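Thiosulfate sulfurtransferase YnjE (Escherichia coli, PDB 2WLR) catalyses the transfer of sulfur from thiosulfate to cyanide, giving thiocyanate and sulfite, as a monomeric periplasmic enzyme built from rhodanese domains. Local coordinates at residues A29-P35 and F122-Y127; Q221-G227 and P267-M273; L233-G237 and D337-R341. One frame throughout, in Å; residues are numbered along the deposited sequence.

Interaction 1: residues A29-P35 and F122-Y127; sequences AFYNGWP and FEQLVY
The carbonyl O of Leu125 takes the indole N-H of Trp34, NE1 to O 3.0 Å, and lies within hydrogen-bonding distance of a water that accepts from Asn32 ND2. Trp34 NE1 comes to it from above the carbonyl plane, while the oxygen lies close to the plane of the indole, which probably limits how far the ring can turn. The rest of the indole is clamped between two other rings. Phe122 sets its CD1-CE1 edge against one face, with CE1 3.6 Å from Trp34 CD2 and the two planes at 83°; Tyr127 brings CE1 onto the opposite face, 3.5 Å from Trp34 CG. Both pairs are T-shaped, and in each Trp34 supplies the face. Helix 28-32 of the first rhodanese domain ends here in a Schellman motif at Gly33, and the parallel sheet of the second begins with strand 125-126, so this aromatic cluster joins two domains. Gly33 CA lies over the Phe122 ring, 4.1 Å from its centroid, a CH-pi contact in which a CB would collide with Phe122 CD2. Tyr127, its CG wedged between backbone N and carbonyl carbon (chi1 66°), turns its ring face to Ala29 CB and to the edge of Phe30. Tyr127 OH meets a water that donates to Pro35 O, water to O 2.7 Å.

Interaction 2: residues Q221-G227 and P267-M273; sequences QIMLYAG and PAQPQLM
Tyr225 lies along Pro267, and its ring can be traced outward against the 267-273 segment. Its CB starts away from that segment, but with CG roughly opposite the backbone N (chi1 158°) the ring swings back against it. CD1 then meets Met273 CB at 4.1 Å and the backbone of Gln269 and Pro270; CE1 sits 3.8 Å from Pro270 CA. Near the outer end of the ring, Pro267 CB rests over one face, 3.5 Å from Tyr225 CZ, a CH-pi contact with the proline side by side with the tyrosine and pointing the same way. The hydroxyl at the tip touches Pro267 CG and has its hydrogen bond with Asp188 at the start of helix 188-197. Helix 213-226 of the second rhodanese domain thus receives the linker that leads into strand 273-274, the edge strand of the third domain's parallel sheet. Backbone bonds tie the linker to the last turn: Gln269 N donates to Tyr225 O at 3.1 Å and Ala268 N to Ala226 O at 3.0 Å. Beyond them Gly227 leaves the helix with positive phi, its CA pressed against Ala268 CB. One turn back, Leu272 CD1 packs on Leu224 CB at 3.7 Å, and the side chain of Gln221 crosses that of selenomethionine Met273, its OE1 at CE, with Gln221 NE2 2.8 Å from Leu272 O.

Interaction 3: residues L233-G237 and D337-R341; sequences LLDGG and DGTMR
With CG opposite the backbone N (chi1 -167°), Asp235 extends its carboxylate across to Thr339 and Met340. OD1 accepts the backbone N-H of Met340 at 2.8 Å through its syn lone pair, the side facing OD2, and the bond is fairly straight at 156°. OD2 stands 3.5 Å from Thr339 CB and lies close to a water that is also 2.8 Å from Met340 O. Asp235 and Gly236 are the central residues of a type II beta turn, closed by Gly237 N to Leu234 O. Were Asp235 replaced by an alanine, the Met340 N-H would probably lose its acceptor in a buried place and the 337-341 loop could shift against the turn. One residue on, Gly236 CA makes a CA-H...O contact with Gly338 O at 3.3 Å; a side chain on Gly236 would press on Thr339 CG2. A second water bridges Gly236 O and Asp337 O. The loop keeps its own shape through Asp337 OD1, which accepts from Thr339 N at 3.1 Å in an Asx turn. The beta turn follows strand 231-234 of the second rhodanese domain and meets a loop of the third, an interdomain contact held by a carboxylate and backbone groups.

Overall arrangement
All three interactions join parts of different rhodanese repeats or the linkers between them. Interactions 1 and 3 are neighbours, centres about 11 Å apart, and share the second domain's sheet: strands 125-126 and 231-234 pair directly, with Val126 N bonded to Leu233 O and Val126 O to Asp235 N. The centre of interaction 2 lies about 24 Å from that of interaction 1 and about 23 Å from that of interaction 3, farther from the middle of the chain. Interactions 1 and 2 are partly buried, interaction 3 buried. The chemistry follows place: interlocked aromatic rings in interaction 1, backbone bonds with proline-on-tyrosine packing in interaction 2, and a small, largely polar contact in interaction 3.

Interaction 1: residues A29-P35 and F122-Y127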
loop_
_atom_site.group_PDB
_atom_site.type_symbol
_atom_site.label_atom_id
_atom_site.label_comp_id
_atom_site.label_asym_id
_atom_site.label_seq_id
_atom_site.Cartn_x
_atom_site.Cartn_y
_atom_site.Cartn_z
ATOM N N ALA A 29 -11.344 -1.174 -2.169
ATOM C CA ALA A 29 -11.234 -0.272 -3.277
ATOM C C ALA A 29 -12.295 0.802 -3.202
ATOM O O ALA A 29 -12.020 1.975 -3.410
ATOM C CB ALA A 29 -11.360 -1.011 -4.573
ATOM N N PHE A 30 -13.507 0.391 -2.856
ATOM C CA PHE A 30 -14.634 1.332 -2.803
ATOM C C PHE A 30 -14.563 2.168 -1.531
ATOM O O PHE A 30 -14.815 3.366 -1.554
ATOM C CB PHE A 30 -15.965 0.606 -2.984
ATOM C CG PHE A 30 -16.026 -0.232 -4.236
ATOM C CD1 PHE A 30 -15.723 0.321 -5.458
ATOM C CD2 PHE A 30 -16.314 -1.569 -4.164
ATOM C CE1 PHE A 30 -15.738 -0.440 -6.616
ATOM C CE2 PHE A 30 -16.352 -2.342 -5.318
ATOM C CZ PHE A 30 -16.056 -1.773 -6.537
ATOM N N TYR A 31 -14.230 1.553 -0.429
ATOM C CA TYR A 31 -13.974 2.286 0.809
ATOM C C TYR A 31 -12.930 3.378 0.565
ATOM O O TYR A 31 -13.072 4.489 1.039
ATOM C CB TYR A 31 -13.490 1.310 1.889
ATOM C CG TYR A 31 -13.101 1.916 3.211
ATOM C CD1 TYR A 31 -14.017 2.213 4.181
ATOM C CD2 TYR A 31 -11.786 2.189 3.475
ATOM C CE1 TYR A 31 -13.661 2.731 5.386
ATOM C CE2 TYR A 31 -11.410 2.733 4.703
ATOM C CZ TYR A 31 -12.349 2.993 5.632
ATOM O OH TYR A 31 -11.992 3.539 6.859
ATOM N N ASN A 32 -11.868 3.044 -0.164
ATOM C CA ASN A 32 -10.780 3.989 -0.405
ATOM C C ASN A 32 -11.189 5.193 -1.251
ATOM O O ASN A 32 -10.533 6.235 -1.218
ATOM C CB ASN A 32 -9.585 3.309 -1.069
ATOM C CG ASN A 32 -8.879 2.306 -0.181
ATOM O OD1 ASN A 32 -8.996 2.343 1.052
ATOM N ND2 ASN A 32 -8.043 1.486 -0.800
ATOM N N GLY A 33 -12.217 5.024 -2.074
ATOM C CA GLY A 33 -12.661 6.118 -2.940
ATOM C C GLY A 33 -13.057 5.749 -4.348
ATOM O O GLY A 33 -13.690 6.562 -5.010
ATOM N N TRP A 34 -12.737 4.570 -4.841
ATOM C CA TRP A 34 -13.166 4.201 -6.189
ATOM C C TRP A 34 -14.690 4.175 -6.217
ATOM O O TRP A 34 -15.330 3.525 -5.419
ATOM C CB TRP A 34 -12.641 2.856 -6.600
ATOM C CG TRP A 34 -11.189 2.883 -6.879
ATOM C CD1 TRP A 34 -10.184 2.439 -6.059
ATOM C CD2 TRP A 34 -10.541 3.399 -8.050
ATOM N NE1 TRP A 34 -8.993 2.666 -6.628
ATOM C CE2 TRP A 34 -9.164 3.202 -7.875
ATOM C CE3 TRP A 34 -10.990 3.969 -9.244
ATOM C CZ2 TRP A 34 -8.220 3.589 -8.825
ATOM C CZ3 TRP A 34 -10.070 4.358 -10.171
ATOM C CH2 TRP A 34 -8.697 4.129 -9.991
ATOM N N PRO A 35 -15.294 4.902 -7.177
ATOM C CA PRO A 35 -16.749 4.785 -7.277
ATOM C C PRO A 35 -17.192 3.417 -7.822
ATOM O O PRO A 35 -16.492 2.799 -8.619
ATOM C CB PRO A 35 -17.119 5.924 -8.235
ATOM C CG PRO A 35 -15.917 6.763 -8.396
ATOM C CD PRO A 35 -14.732 5.928 -8.059
ATOM N N PHE A 122 -6.561 7.961 -3.971
ATOM C CA PHE A 122 -7.012 6.590 -4.133
ATOM C C PHE A 122 -6.697 6.009 -5.539
ATOM O O PHE A 122 -6.496 4.799 -5.686
ATOM C CB PHE A 122 -8.520 6.465 -3.841
ATOM C CG PHE A 122 -9.401 7.076 -4.870
ATOM C CD1 PHE A 122 -9.762 6.346 -5.978
ATOM C CD2 PHE A 122 -9.829 8.389 -4.776
ATOM C CE1 PHE A 122 -10.531 6.860 -6.956
ATOM C CE2 PHE A 122 -10.631 8.924 -5.768
ATOM C CZ PHE A 122 -10.964 8.158 -6.889
ATOM N N GLU A 123 -6.691 6.869 -6.545
ATOM C CA GLU A 123 -6.522 6.423 -7.913
ATOM C C GLU A 123 -5.150 5.832 -8.187
ATOM O O GLU A 123 -4.946 5.196 -9.211
ATOM C CB GLU A 123 -6.827 7.578 -8.878
ATOM C CG GLU A 123 -5.789 8.665 -9.007
ATOM C CD GLU A 123 -5.718 9.617 -7.820
ATOM O OE1 GLU A 123 -6.662 9.679 -7.002
ATOM O OE2 GLU A 123 -4.710 10.355 -7.741
ATOM N N GLN A 124 -4.226 6.026 -7.264
ATOM C CA GLN A 124 -2.900 5.395 -7.369
ATOM C C GLN A 124 -2.884 3.946 -7.021
ATOM O O GLN A 124 -1.898 3.265 -7.309
ATOM C CB GLN A 124 -1.907 6.118 -6.484
ATOM C CG GLN A 124 -1.605 7.556 -6.971
ATOM C CD GLN A 124 -0.945 8.436 -5.933
ATOM O OE1 GLN A 124 -0.656 8.036 -4.800
ATOM N NE2 GLN A 124 -0.660 9.673 -6.337
ATOM N N LEU A 125 -3.917 3.462 -6.345
ATOM C CA LEU A 125 -4.028 2.062 -5.896
ATOM C C LEU A 125 -5.205 1.473 -6.604
ATOM O O LEU A 125 -6.336 1.487 -6.115
ATOM C CB LEU A 125 -4.206 1.969 -4.367
ATOM C CG LEU A 125 -2.980 2.387 -3.576
ATOM C CD1 LEU A 125 -3.312 2.481 -2.106
ATOM C CD2 LEU A 125 -1.801 1.452 -3.744
ATOM N N VAL A 126 -4.948 0.932 -7.785
ATOM C CA VAL A 126 -6.036 0.401 -8.609
ATOM C C VAL A 126 -6.451 -1.030 -8.206
ATOM O O VAL A 126 -5.814 -1.674 -7.367
ATOM C CB VAL A 126 -5.688 0.488 -10.108
ATOM C CG1 VAL A 126 -5.173 1.912 -10.447
ATOM C CG2 VAL A 126 -4.659 -0.609 -10.502
ATOM N N TYR A 127 -7.513 -1.535 -8.812
ATOM C CA TYR A 127 -8.063 -2.835 -8.493
ATOM C C TYR A 127 -8.387 -3.583 -9.801
ATOM O O TYR A 127 -8.425 -2.958 -10.880
ATOM C CB TYR A 127 -9.275 -2.667 -7.574
ATOM C CG TYR A 127 -10.470 -1.976 -8.180
ATOM C CD1 TYR A 127 -10.539 -0.597 -8.290
ATOM C CD2 TYR A 127 -11.554 -2.721 -8.630
ATOM C CE1 TYR A 127 -11.647 0.011 -8.815
ATOM C CE2 TYR A 127 -12.676 -2.098 -9.184
ATOM C CZ TYR A 127 -12.709 -0.744 -9.271
ATOM O OH TYR A 127 -13.847 -0.181 -9.813
HETATM O O HOH W 1 -7.827 0.439 -3.847
HETATM O O HOH W 2 -7.595 2.854 -3.550
HETATM O O HOH W 3 -14.139 2.659 -9.947
#

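Interaction 2: residues Q221-G227 and P267-M273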
loop_
_atom_site.group_PDB
_atom_site.type_symbol
_atom_site.label_atom_id
_atom_site.label_comp_id
_atom_site.label_asym_id
_atom_site.label_seq_id
_atom_site.Cartn_x
_atom_site.Cartn_y
_atom_site.Cartn_z
ATOM N N GLN A 221 8.604 3.331 -6.988
ATOM C CA GLN A 221 9.176 4.470 -6.309
ATOM C C GLN A 221 10.387 4.994 -7.093
ATOM O O GLN A 221 10.602 6.209 -7.197
ATOM C CB GLN A 221 9.535 4.113 -4.865
ATOM C CG GLN A 221 10.074 5.277 -3.997
ATOM C CD GLN A 221 11.574 5.531 -4.161
ATOM O OE1 GLN A 221 12.270 4.730 -4.725
ATOM N NE2 GLN A 221 12.045 6.690 -3.689
ATOM N N ILE A 222 11.176 4.071 -7.664
ATOM C CA ILE A 222 12.344 4.470 -8.451
ATOM C C ILE A 222 11.905 5.198 -9.734
ATOM O O ILE A 222 12.486 6.207 -10.117
ATOM C CB ILE A 222 13.249 3.262 -8.734
ATOM C CG1 ILE A 222 13.994 2.889 -7.449
ATOM C CG2 ILE A 222 14.295 3.596 -9.826
ATOM C CD1 ILE A 222 14.595 1.505 -7.455
HETATM N N MSE A 223 10.808 4.751 -10.332
HETATM C CA MSE A 223 10.255 5.479 -11.489
HETATM C C MSE A 223 9.777 6.865 -11.138
HETATM O O MSE A 223 9.956 7.815 -11.927
HETATM C CB MSE A 223 9.123 4.700 -12.133
HETATM C CG MSE A 223 9.608 3.473 -12.853
HETATM SE SE MSE A 223 8.162 2.646 -13.846
HETATM C CE MSE A 223 9.280 1.219 -14.676
ATOM N N LEU A 224 9.170 7.031 -9.955
ATOM C CA LEU A 224 8.698 8.356 -9.520
ATOM C C LEU A 224 9.908 9.284 -9.319
ATOM O O LEU A 224 9.895 10.433 -9.732
ATOM C CB LEU A 224 7.868 8.269 -8.243
ATOM C CG LEU A 224 6.465 7.726 -8.458
ATOM C CD1 LEU A 224 5.886 7.336 -7.093
ATOM C CD2 LEU A 224 5.533 8.713 -9.144
ATOM N N TYR A 225 10.955 8.773 -8.684
ATOM C CA TYR A 225 12.203 9.493 -8.564
ATOM C C TYR A 225 12.705 9.957 -9.935
ATOM O O TYR A 225 13.098 11.127 -10.104
ATOM C CB TYR A 225 13.249 8.589 -7.881
ATOM C CG TYR A 225 14.672 8.962 -8.126
ATOM C CD1 TYR A 225 15.301 9.898 -7.337
ATOM C CD2 TYR A 225 15.389 8.359 -9.144
ATOM C CE1 TYR A 225 16.640 10.259 -7.571
ATOM C CE2 TYR A 225 16.702 8.719 -9.402
ATOM C CZ TYR A 225 17.325 9.659 -8.600
ATOM O OH TYR A 225 18.652 10.001 -8.878
ATOM N N ALA A 226 12.724 9.047 -10.905
ATOM C CA ALA A 226 13.253 9.341 -12.230
ATOM C C ALA A 226 12.481 10.459 -12.916
ATOM O O ALA A 226 13.054 11.283 -13.604
ATOM C CB ALA A 226 13.247 8.112 -13.068
ATOM N N GLY A 227 11.174 10.435 -12.741
ATOM C CA GLY A 227 10.290 11.447 -13.297
ATOM C C GLY A 227 9.080 10.943 -14.035
ATOM O O GLY A 227 8.443 11.735 -14.717
ATOM N N PRO A 267 17.103 13.006 -12.757
ATOM C CA PRO A 267 15.826 12.686 -12.099
ATOM C C PRO A 267 14.955 13.915 -11.903
ATOM O O PRO A 267 15.450 14.952 -11.501
ATOM C CB PRO A 267 16.267 12.173 -10.732
ATOM C CG PRO A 267 17.495 13.032 -10.406
ATOM C CD PRO A 267 18.127 13.404 -11.769
ATOM N N ALA A 268 13.656 13.803 -12.147
ATOM C CA ALA A 268 12.742 14.921 -11.961
ATOM C C ALA A 268 12.337 15.132 -10.506
ATOM O O ALA A 268 11.968 16.244 -10.123
ATOM C CB ALA A 268 11.512 14.717 -12.776
ATOM N N GLN A 269 12.404 14.073 -9.691
ATOM C CA GLN A 269 11.955 14.149 -8.297
ATOM C C GLN A 269 13.016 13.599 -7.343
ATOM O O GLN A 269 12.783 12.609 -6.645
ATOM C CB GLN A 269 10.621 13.416 -8.134
ATOM C CG GLN A 269 9.520 13.919 -9.049
ATOM C CD GLN A 269 9.133 15.373 -8.848
ATOM O OE1 GLN A 269 9.330 15.946 -7.782
ATOM N NE2 GLN A 269 8.572 15.979 -9.888
ATOM N N PRO A 270 14.195 14.221 -7.323
ATOM C CA PRO A 270 15.314 13.677 -6.547
ATOM C C PRO A 270 15.002 13.609 -5.037
ATOM O O PRO A 270 15.551 12.770 -4.355
ATOM C CB PRO A 270 16.464 14.647 -6.855
ATOM C CG PRO A 270 15.769 15.922 -7.287
ATOM C CD PRO A 270 14.522 15.512 -7.969
ATOM N N GLN A 271 14.108 14.461 -4.540
ATOM C CA GLN A 271 13.768 14.502 -3.116
ATOM C C GLN A 271 13.062 13.203 -2.613
ATOM O O GLN A 271 12.904 12.995 -1.418
ATOM C CB GLN A 271 12.927 15.778 -2.795
ATOM C CG GLN A 271 11.467 15.746 -3.180
ATOM C CD GLN A 271 11.182 15.742 -4.671
ATOM O OE1 GLN A 271 12.079 16.011 -5.496
ATOM N NE2 GLN A 271 9.936 15.487 -5.031
ATOM N N LEU A 272 12.640 12.340 -3.535
ATOM C CA LEU A 272 11.956 11.093 -3.156
ATOM C C LEU A 272 12.921 10.024 -2.676
ATOM O O LEU A 272 12.480 9.006 -2.128
ATOM C CB LEU A 272 11.118 10.543 -4.306
ATOM C CG LEU A 272 10.038 11.498 -4.833
ATOM C CD1 LEU A 272 9.245 10.872 -5.947
ATOM C CD2 LEU A 272 9.152 11.990 -3.700
HETATM N N MSE A 273 14.220 10.231 -2.860
HETATM C CA MSE A 273 15.235 9.306 -2.375
HETATM C C MSE A 273 16.231 10.058 -1.518
HETATM O O MSE A 273 16.653 11.167 -1.864
HETATM C CB MSE A 273 15.991 8.626 -3.511
HETATM C CG MSE A 273 16.659 7.319 -3.070
HETATM SE SE MSE A 273 15.389 5.845 -2.787
HETATM C CE MSE A 273 15.458 5.025 -4.449
#

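Interaction 3: residues L233-G237 and D337-R341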
loop_
_atom_site.group_PDB
_atom_site.type_symbol
_atom_site.label_atom_id
_atom_site.label_comp_id
_atom_site.label_asym_id
_atom_site.label_seq_id
_atom_site.Cartn_x
_atom_site.Cartn_y
_atom_site.Cartn_z
ATOM N N LEU A 233 -0.135 1.310 -8.550
ATOM C CA LEU A 233 0.034 -0.100 -8.171
ATOM C C LEU A 233 -1.297 -0.771 -8.233
ATOM O O LEU A 233 -2.313 -0.191 -7.884
ATOM C CB LEU A 233 0.480 -0.247 -6.721
ATOM C CG LEU A 233 1.859 0.250 -6.342
ATOM C CD1 LEU A 233 2.088 0.019 -4.824
ATOM C CD2 LEU A 233 2.943 -0.422 -7.185
ATOM N N LEU A 234 -1.287 -2.038 -8.601
ATOM C CA LEU A 234 -2.444 -2.889 -8.337
ATOM C C LEU A 234 -2.466 -3.306 -6.873
ATOM O O LEU A 234 -1.612 -4.031 -6.413
ATOM C CB LEU A 234 -2.438 -4.134 -9.228
ATOM C CG LEU A 234 -3.533 -5.177 -9.017
ATOM C CD1 LEU A 234 -4.943 -4.570 -9.190
ATOM C CD2 LEU A 234 -3.363 -6.355 -9.966
ATOM N N ASP A 235 -3.489 -2.858 -6.164
ATOM C CA ASP A 235 -3.610 -3.064 -4.714
ATOM C C ASP A 235 -3.745 -4.563 -4.478
ATOM O O ASP A 235 -4.621 -5.194 -5.065
ATOM C CB ASP A 235 -4.855 -2.311 -4.247
ATOM C CG ASP A 235 -4.962 -2.163 -2.738
ATOM O OD1 ASP A 235 -3.999 -2.449 -2.011
ATOM O OD2 ASP A 235 -6.071 -1.765 -2.329
ATOM N N GLY A 236 -2.844 -5.127 -3.676
ATOM C CA GLY A 236 -2.880 -6.539 -3.373
ATOM C C GLY A 236 -2.164 -7.415 -4.385
ATOM O O GLY A 236 -1.981 -8.627 -4.162
ATOM N N GLY A 237 -1.730 -6.827 -5.484
ATOM C CA GLY A 237 -0.952 -7.543 -6.466
ATOM C C GLY A 237 -1.698 -8.557 -7.293
ATOM O O GLY A 237 -2.906 -8.570 -7.376
ATOM N N ASP A 337 -7.165 -10.009 2.308
ATOM C CA ASP A 337 -7.036 -10.281 0.876
ATOM C C ASP A 337 -5.781 -9.667 0.252
ATOM O O ASP A 337 -5.635 -9.672 -0.978
ATOM C CB ASP A 337 -8.290 -9.789 0.131
ATOM C CG ASP A 337 -8.487 -8.284 0.227
ATOM O OD1 ASP A 337 -7.621 -7.615 0.849
ATOM O OD2 ASP A 337 -9.485 -7.808 -0.360
ATOM N N GLY A 338 -4.891 -9.125 1.077
ATOM C CA GLY A 338 -3.624 -8.632 0.605
ATOM C C GLY A 338 -3.590 -7.160 0.215
ATOM O O GLY A 338 -2.538 -6.630 -0.059
ATOM N N THR A 339 -4.753 -6.521 0.234
ATOM C CA THR A 339 -4.871 -5.109 -0.095
ATOM C C THR A 339 -4.419 -4.218 1.045
ATOM O O THR A 339 -4.304 -4.667 2.167
ATOM C CB THR A 339 -6.334 -4.773 -0.493
ATOM O OG1 THR A 339 -7.228 -5.041 0.599
ATOM C CG2 THR A 339 -6.737 -5.549 -1.745
HETATM N N MSE A 340 -4.186 -2.944 0.757
HETATM C CA MSE A 340 -3.709 -1.997 1.756
HETATM C C MSE A 340 -4.738 -1.811 2.838
HETATM O O MSE A 340 -5.917 -1.485 2.570
HETATM C CB MSE A 340 -3.384 -0.633 1.111
HETATM C CG MSE A 340 -2.705 0.335 2.078
HETATM SE SE MSE A 340 -2.796 2.164 1.530
HETATM C CE MSE A 340 -4.664 2.422 1.924
ATOM N N ARG A 341 -4.309 -1.945 4.105
ATOM C CA ARG A 341 -5.170 -1.645 5.257
ATOM C C ARG A 341 -5.619 -0.194 5.255
ATOM O O ARG A 341 -4.975 0.652 4.629
ATOM C CB ARG A 341 -4.438 -1.913 6.566
ATOM C CG ARG A 341 -4.259 -3.370 6.859
ATOM C CD ARG A 341 -3.496 -3.511 8.162
ATOM N NE ARG A 341 -4.324 -3.159 9.304
ATOM C CZ ARG A 341 -3.869 -2.901 10.521
ATOM N NH1 ARG A 341 -2.561 -2.922 10.780
ATOM N NH2 ARG A 341 -4.729 -2.628 11.492
HETATM O O HOH W 4 -7.023 -1.152 0.072
HETATM O O HOH W 5 -3.544 -10.294 -2.618
#